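Local atomic coordinates of arylsulfatase (Pseudoalteromonas sp. MB47, PDB entry 7AJ0), a protein that probably hydrolyses sulfate esters of the brown-algal polysaccharide fucoidan, as a thermostable, probably exo-acting sulfatase that binds calcium and assembles as a hexamer. Residues N133-E138 with W158-A163; L167-E170 with Y175-G178. All coordinates share one frame; numbering follows the deposited sequence.

In the fold
Both contacts lie in the sulfatase domain, which has the alkaline phosphatase-like fold, and on the same side of the chain's centre, with about 11 Å between their centres. They come in series: contact 1 ties the short helix 134-137 to the loop that leaves strand 151-155, and contact 2 folds the later part of that same connection against strand 175-177, the parallel neighbour of 151-155 in the large mixed sheet. Trp158 packs into both, its CD2 3.5 Å from Pro168 CG, and Gly161 and Glu162 also touch Leu167. Packing is therefore continuous from the sheet through the connection to helix 134-137, and the connection begins near the calcium site.

Contact 1: N133-E138 with W158-A163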
loop_
_atom_site.group_PDB
_atom_site.type_symbol
_atom_site.label_atom_id
_atom_site.label_comp_id
_atom_site.label_asym_id
_atom_site.label_seq_id
_atom_site.Cartn_x
_atom_site.Cartn_y
_atom_site.Cartn_z
ATOM N N ASN A 133 -42.671 17.372 0.513
ATOM C CA ASN A 133 -42.039 17.214 1.817
ATOM C C ASN A 133 -42.118 15.752 2.229
ATOM O O ASN A 133 -43.224 15.256 2.485
ATOM C CB ASN A 133 -42.725 18.105 2.848
ATOM C CG ASN A 133 -42.232 17.852 4.263
ATOM O OD1 ASN A 133 -41.199 17.217 4.475
ATOM N ND2 ASN A 133 -42.974 18.355 5.241
ATOM N N PRO A 134 -41.000 15.029 2.313
ATOM C CA PRO A 134 -41.082 13.601 2.665
ATOM C C PRO A 134 -41.832 13.341 3.958
ATOM O O PRO A 134 -42.417 12.263 4.124
ATOM C CB PRO A 134 -39.610 13.180 2.782
ATOM C CG PRO A 134 -38.847 14.201 2.005
ATOM C CD PRO A 134 -39.605 15.484 2.153
ATOM N N TRP A 135 -41.845 14.304 4.880
ATOM C CA TRP A 135 -42.433 14.072 6.190
ATOM C C TRP A 135 -43.954 14.083 6.180
ATOM O O TRP A 135 -44.564 13.562 7.120
ATOM C CB TRP A 135 -41.914 15.111 7.182
ATOM C CG TRP A 135 -40.688 14.645 7.886
ATOM C CD1 TRP A 135 -39.420 15.124 7.736
ATOM C CD2 TRP A 135 -40.608 13.582 8.840
ATOM N NE1 TRP A 135 -38.557 14.429 8.548
ATOM C CE2 TRP A 135 -39.263 13.478 9.236
ATOM C CE3 TRP A 135 -41.546 12.712 9.400
ATOM C CZ2 TRP A 135 -38.832 12.538 10.169
ATOM C CZ3 TRP A 135 -41.117 11.779 10.326
ATOM C CH2 TRP A 135 -39.773 11.699 10.701
ATOM N N GLU A 136 -44.584 14.661 5.155
ATOM C CA GLU A 136 -46.032 14.522 5.032
ATOM C C GLU A 136 -46.414 13.053 4.905
ATOM O O GLU A 136 -47.364 12.588 5.545
ATOM C CB GLU A 136 -46.542 15.318 3.832
ATOM C CG GLU A 136 -46.363 16.825 3.961
ATOM C CD GLU A 136 -46.948 17.590 2.784
ATOM O OE1 GLU A 136 -46.681 18.807 2.670
ATOM O OE2 GLU A 136 -47.675 16.976 1.973
ATOM N N LYS A 137 -45.649 12.302 4.111
ATOM C CA LYS A 137 -45.923 10.895 3.840
ATOM C C LYS A 137 -45.518 10.002 5.004
ATOM O O LYS A 137 -46.242 9.058 5.341
ATOM C CB LYS A 137 -45.185 10.510 2.554
ATOM C CG LYS A 137 -45.170 9.050 2.157
ATOM C CD LYS A 137 -44.308 8.908 0.889
ATOM C CE LYS A 137 -44.127 7.463 0.437
ATOM N NZ LYS A 137 -45.327 6.914 -0.261
ATOM N N GLU A 138 -44.384 10.286 5.638
ATOM C CA GLU A 138 -43.906 9.447 6.726
ATOM C C GLU A 138 -44.773 9.634 7.972
ATOM O O GLU A 138 -45.442 10.654 8.153
ATOM C CB GLU A 138 -42.446 9.768 7.044
ATOM C CG GLU A 138 -41.495 9.603 5.864
ATOM C CD GLU A 138 -41.524 8.204 5.275
ATOM O OE1 GLU A 138 -41.435 8.074 4.034
ATOM O OE2 GLU A 138 -41.642 7.237 6.057
ATOM N N TRP A 158 -32.020 17.126 15.980
ATOM C CA TRP A 158 -32.971 16.610 15.000
ATOM C C TRP A 158 -32.219 16.100 13.777
ATOM O O TRP A 158 -32.011 14.892 13.628
ATOM C CB TRP A 158 -33.969 17.695 14.611
ATOM C CG TRP A 158 -35.039 17.266 13.651
ATOM C CD1 TRP A 158 -35.458 17.945 12.544
ATOM C CD2 TRP A 158 -35.831 16.072 13.711
ATOM N NE1 TRP A 158 -36.463 17.252 11.914
ATOM C CE2 TRP A 158 -36.711 16.100 12.611
ATOM C CE3 TRP A 158 -35.883 14.984 14.589
ATOM C CZ2 TRP A 158 -37.627 15.081 12.364
ATOM C CZ3 TRP A 158 -36.795 13.975 14.341
ATOM C CH2 TRP A 158 -37.653 14.030 13.237
ATOM N N HIS A 159 -31.810 17.010 12.897
ATOM C CA HIS A 159 -30.976 16.668 11.747
ATOM C C HIS A 159 -31.703 15.746 10.771
ATOM O O HIS A 159 -31.074 14.953 10.065
ATOM C CB HIS A 159 -29.660 16.027 12.203
ATOM C CG HIS A 159 -28.496 16.320 11.309
ATOM N ND1 HIS A 159 -27.306 15.630 11.389
ATOM C CD2 HIS A 159 -28.334 17.236 10.323
ATOM C CE1 HIS A 159 -26.464 16.102 10.487
ATOM N NE2 HIS A 159 -27.063 17.077 9.828
ATOM N N VAL A 160 -33.033 15.837 10.728
ATOM C CA VAL A 160 -33.819 15.106 9.742
ATOM C C VAL A 160 -34.652 16.111 8.954
ATOM O O VAL A 160 -35.792 15.824 8.570
ATOM C CB VAL A 160 -34.725 14.045 10.392
ATOM C CG1 VAL A 160 -35.200 13.041 9.340
ATOM C CG2 VAL A 160 -34.005 13.341 11.531
ATOM N N GLY A 161 -34.104 17.301 8.729
ATOM C CA GLY A 161 -34.794 18.308 7.949
ATOM C C GLY A 161 -35.221 19.522 8.748
ATOM O O GLY A 161 -35.778 19.394 9.841
ATOM N N GLU A 162 -34.975 20.713 8.193
ATOM C CA GLU A 162 -35.302 21.959 8.865
ATOM C C GLU A 162 -36.181 22.882 8.031
ATOM O O GLU A 162 -36.468 23.999 8.475
ATOM C CB GLU A 162 -34.016 22.707 9.255
ATOM C CG GLU A 162 -33.135 23.083 8.075
ATOM C CD GLU A 162 -31.775 23.603 8.502
ATOM O OE1 GLU A 162 -31.261 23.146 9.545
ATOM O OE2 GLU A 162 -31.221 24.470 7.793
ATOM N N ALA A 163 -36.614 22.459 6.847
ATOM C CA ALA A 163 -37.493 23.286 6.038
ATOM C C ALA A 163 -38.913 23.246 6.607
ATOM O O ALA A 163 -39.209 22.532 7.570
ATOM C CB ALA A 163 -37.469 22.830 4.581
#
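Trp135, on the short, weakly bonded helix 134-137, faces a loop holding Trp158 and Val160 that has no regular secondary structure, and the backbones stay well apart: the nearest CA pair, Trp135 CA and Gly161 CA, is 8.9 Å apart. The indole of Trp135 bridges that gap. Its NE1 donates to Val160 O over 3.1 Å with an N-H...O angle of 154°. The oxygen lies at the indole edge, close to the ring plane, and the nitrogen in turn lies in the carbonyl plane. Val160 adds a methyl group beside this bond. With CG1 anti to the backbone N (chi1 -163°), that branch reaches Trp135 CZ2 at 3.8 Å, the two side chains crossing at about a right angle. Trp158 arrives from the opposite direction and meets Trp135 through the six-membered rings, CZ2 to CZ2 at 3.6 Å, with the planes inclined by 33°. Within the loop, Val160 CB lies over one face of the Trp158 ring, and Trp158 NE1 is hydrogen-bonded to Met166 O. Trp158 and His159 end the second sulfatase signature, whose Gly-Lys-Trp-His part follows strand 151-155. His159 packs on the calcium ligand Cys102, and Val160 touches Arg106 on helix 102-111; the Val160 side chain is about 10 Å from the calcium ion. Trp135 also rests on Thr110 and Thr111 of that helix. A phenylalanine in place of Trp135 would probably leave Val160 O without its indole donor and open a gap beside Trp158. Asn133 caps the start of helix 134-137: its OD1 accepts from Trp135 N at 3.0 Å, the donor standing above the carbonyl plane. Asn133 ND2 binds Gly165 O, a further tie to the connection beyond Ala163.

Contact 2: L167-E170 with Y175-G178; sequences LPHE and YFYG
Pro168 lays its CG-CD edge over the ring of Phe176, and this pair is the tight part of the contact. Pro168 CD sits over one face of the phenyl ring, 3.8 Å from its centroid and 15° off the ring normal, a CH-pi contact. Next to it, CG of the same proline comes within 3.5 Å of Phe176 CD1. With its CG anti to the backbone N (chi1 169°), Phe176 brings its ring over to Pro168, at the start of the 3-10 segment 168-170. Gly178 N lies over the opposite face, so the phenyl ring is sandwiched between the proline and its own chain where that chain turns a corner. His169 packs at the base of the phenylalanine side chain: its ND1 is 3.9 Å from Phe176 CB, and the imidazole meets it obliquely. The two segments belong to a crossover of the large mixed sheet. Strand 175-177 runs parallel to 151-155 and antiparallel to 215-220, and the connection from 151-155 has no regular alpha-helix; Pro168 and Phe176 both touch Leu154 of the preceding strand. Away from the proline the fit is looser. Leu167 CD1 stays 4.3 Å from Phe176 CE2, and the CB of Tyr175 is directed away from the 167-170 segment, its OH hydrogen-bonded to Glu247 OE1 of helix 240-258. No hydrogen bond links the two segments. At the partly exposed end, Glu170 folds back on its own segment: OE1 accepts from Leu167 N at 3.1 Å, on the anti side but tilted about 30° out of the carboxylate plane, while Glu170 N binds Leu167 O at 2.8 Å. A salt bridge to Arg225 also engages OE1, and Glu170 CG lies 3.5 Å above the His169 ring plane, toward the rim of one face.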
loop_
_atom_site.group_PDB
_atom_site.type_symbol
_atom_site.label_atom_id
_atom_site.label_comp_id
_atom_site.label_asym_id
_atom_site.label_seq_id
_atom_site.Cartn_x
_atom_site.Cartn_y
_atom_site.Cartn_z
ATOM N N LEU A 167 -39.843 19.920 11.222
ATOM C CA LEU A 167 -39.378 19.800 12.596
ATOM C C LEU A 167 -40.298 18.871 13.383
ATOM O O LEU A 167 -41.467 18.691 13.033
ATOM C CB LEU A 167 -39.311 21.173 13.248
ATOM C CG LEU A 167 -38.225 22.107 12.704
ATOM C CD1 LEU A 167 -38.195 23.414 13.481
ATOM C CD2 LEU A 167 -36.855 21.437 12.744
ATOM N N PRO A 168 -39.789 18.261 14.455
ATOM C CA PRO A 168 -40.582 17.231 15.151
ATOM C C PRO A 168 -41.965 17.688 15.580
ATOM O O PRO A 168 -42.918 16.902 15.497
ATOM C CB PRO A 168 -39.700 16.880 16.360
ATOM C CG PRO A 168 -38.309 17.173 15.899
ATOM C CD PRO A 168 -38.426 18.385 15.010
ATOM N N HIS A 169 -42.112 18.930 16.036
ATOM C CA HIS A 169 -43.427 19.397 16.461
ATOM C C HIS A 169 -44.371 19.639 15.292
ATOM O O HIS A 169 -45.542 19.962 15.522
ATOM C CB HIS A 169 -43.295 20.675 17.288
ATOM C CG HIS A 169 -42.954 21.887 16.479
ATOM N ND1 HIS A 169 -41.695 22.107 15.968
ATOM C CD2 HIS A 169 -43.707 22.946 16.099
ATOM C CE1 HIS A 169 -41.687 23.250 15.303
ATOM N NE2 HIS A 169 -42.895 23.779 15.370
ATOM N N GLU A 170 -43.896 19.495 14.058
ATOM C CA GLU A 170 -44.726 19.639 12.872
ATOM C C GLU A 170 -44.979 18.312 12.172
ATOM O O GLU A 170 -45.711 18.283 11.176
ATOM C CB GLU A 170 -44.073 20.626 11.896
ATOM C CG GLU A 170 -43.777 21.991 12.508
ATOM C CD GLU A 170 -42.800 22.815 11.685
ATOM O OE1 GLU A 170 -41.960 22.222 10.975
ATOM O OE2 GLU A 170 -42.869 24.061 11.754
ATOM N N TYR A 175 -44.106 18.205 21.287
ATOM C CA TYR A 175 -43.154 19.208 21.741
ATOM C C TYR A 175 -41.794 18.945 21.121
ATOM O O TYR A 175 -41.330 17.802 21.103
ATOM C CB TYR A 175 -43.052 19.198 23.274
ATOM C CG TYR A 175 -42.197 20.298 23.853
ATOM C CD1 TYR A 175 -42.525 21.630 23.653
ATOM C CD2 TYR A 175 -41.072 20.008 24.614
ATOM C CE1 TYR A 175 -41.752 22.643 24.181
ATOM C CE2 TYR A 175 -40.295 21.016 25.151
ATOM C CZ TYR A 175 -40.641 22.331 24.931
ATOM O OH TYR A 175 -39.875 23.342 25.457
ATOM N N PHE A 176 -41.166 20.003 20.610
ATOM C CA PHE A 176 -39.788 19.946 20.148
ATOM C C PHE A 176 -38.975 21.035 20.832
ATOM O O PHE A 176 -39.458 22.155 21.031
ATOM C CB PHE A 176 -39.670 20.121 18.633
ATOM C CG PHE A 176 -38.256 20.325 18.159
ATOM C CD1 PHE A 176 -37.287 19.365 18.404
ATOM C CD2 PHE A 176 -37.892 21.474 17.477
ATOM C CE1 PHE A 176 -35.986 19.542 17.975
ATOM C CE2 PHE A 176 -36.591 21.657 17.046
ATOM C CZ PHE A 176 -35.637 20.688 17.297
ATOM N N TYR A 177 -37.738 20.699 21.187
ATOM C CA TYR A 177 -36.809 21.676 21.745
ATOM C C TYR A 177 -35.404 21.166 21.462
ATOM O O TYR A 177 -34.973 20.187 22.079
ATOM C CB TYR A 177 -37.035 21.860 23.243
ATOM C CG TYR A 177 -36.212 22.981 23.843
ATOM C CD1 TYR A 177 -34.834 22.866 23.969
ATOM C CD2 TYR A 177 -36.812 24.154 24.281
ATOM C CE1 TYR A 177 -34.078 23.886 24.508
ATOM C CE2 TYR A 177 -36.061 25.181 24.826
ATOM C CZ TYR A 177 -34.696 25.039 24.937
ATOM O OH TYR A 177 -33.938 26.050 25.475
ATOM N N GLY A 178 -34.697 21.815 20.548
ATOM C CA GLY A 178 -33.317 21.418 20.309
ATOM C C GLY A 178 -32.793 21.964 18.991
ATOM O O GLY A 178 -33.232 23.014 18.521
#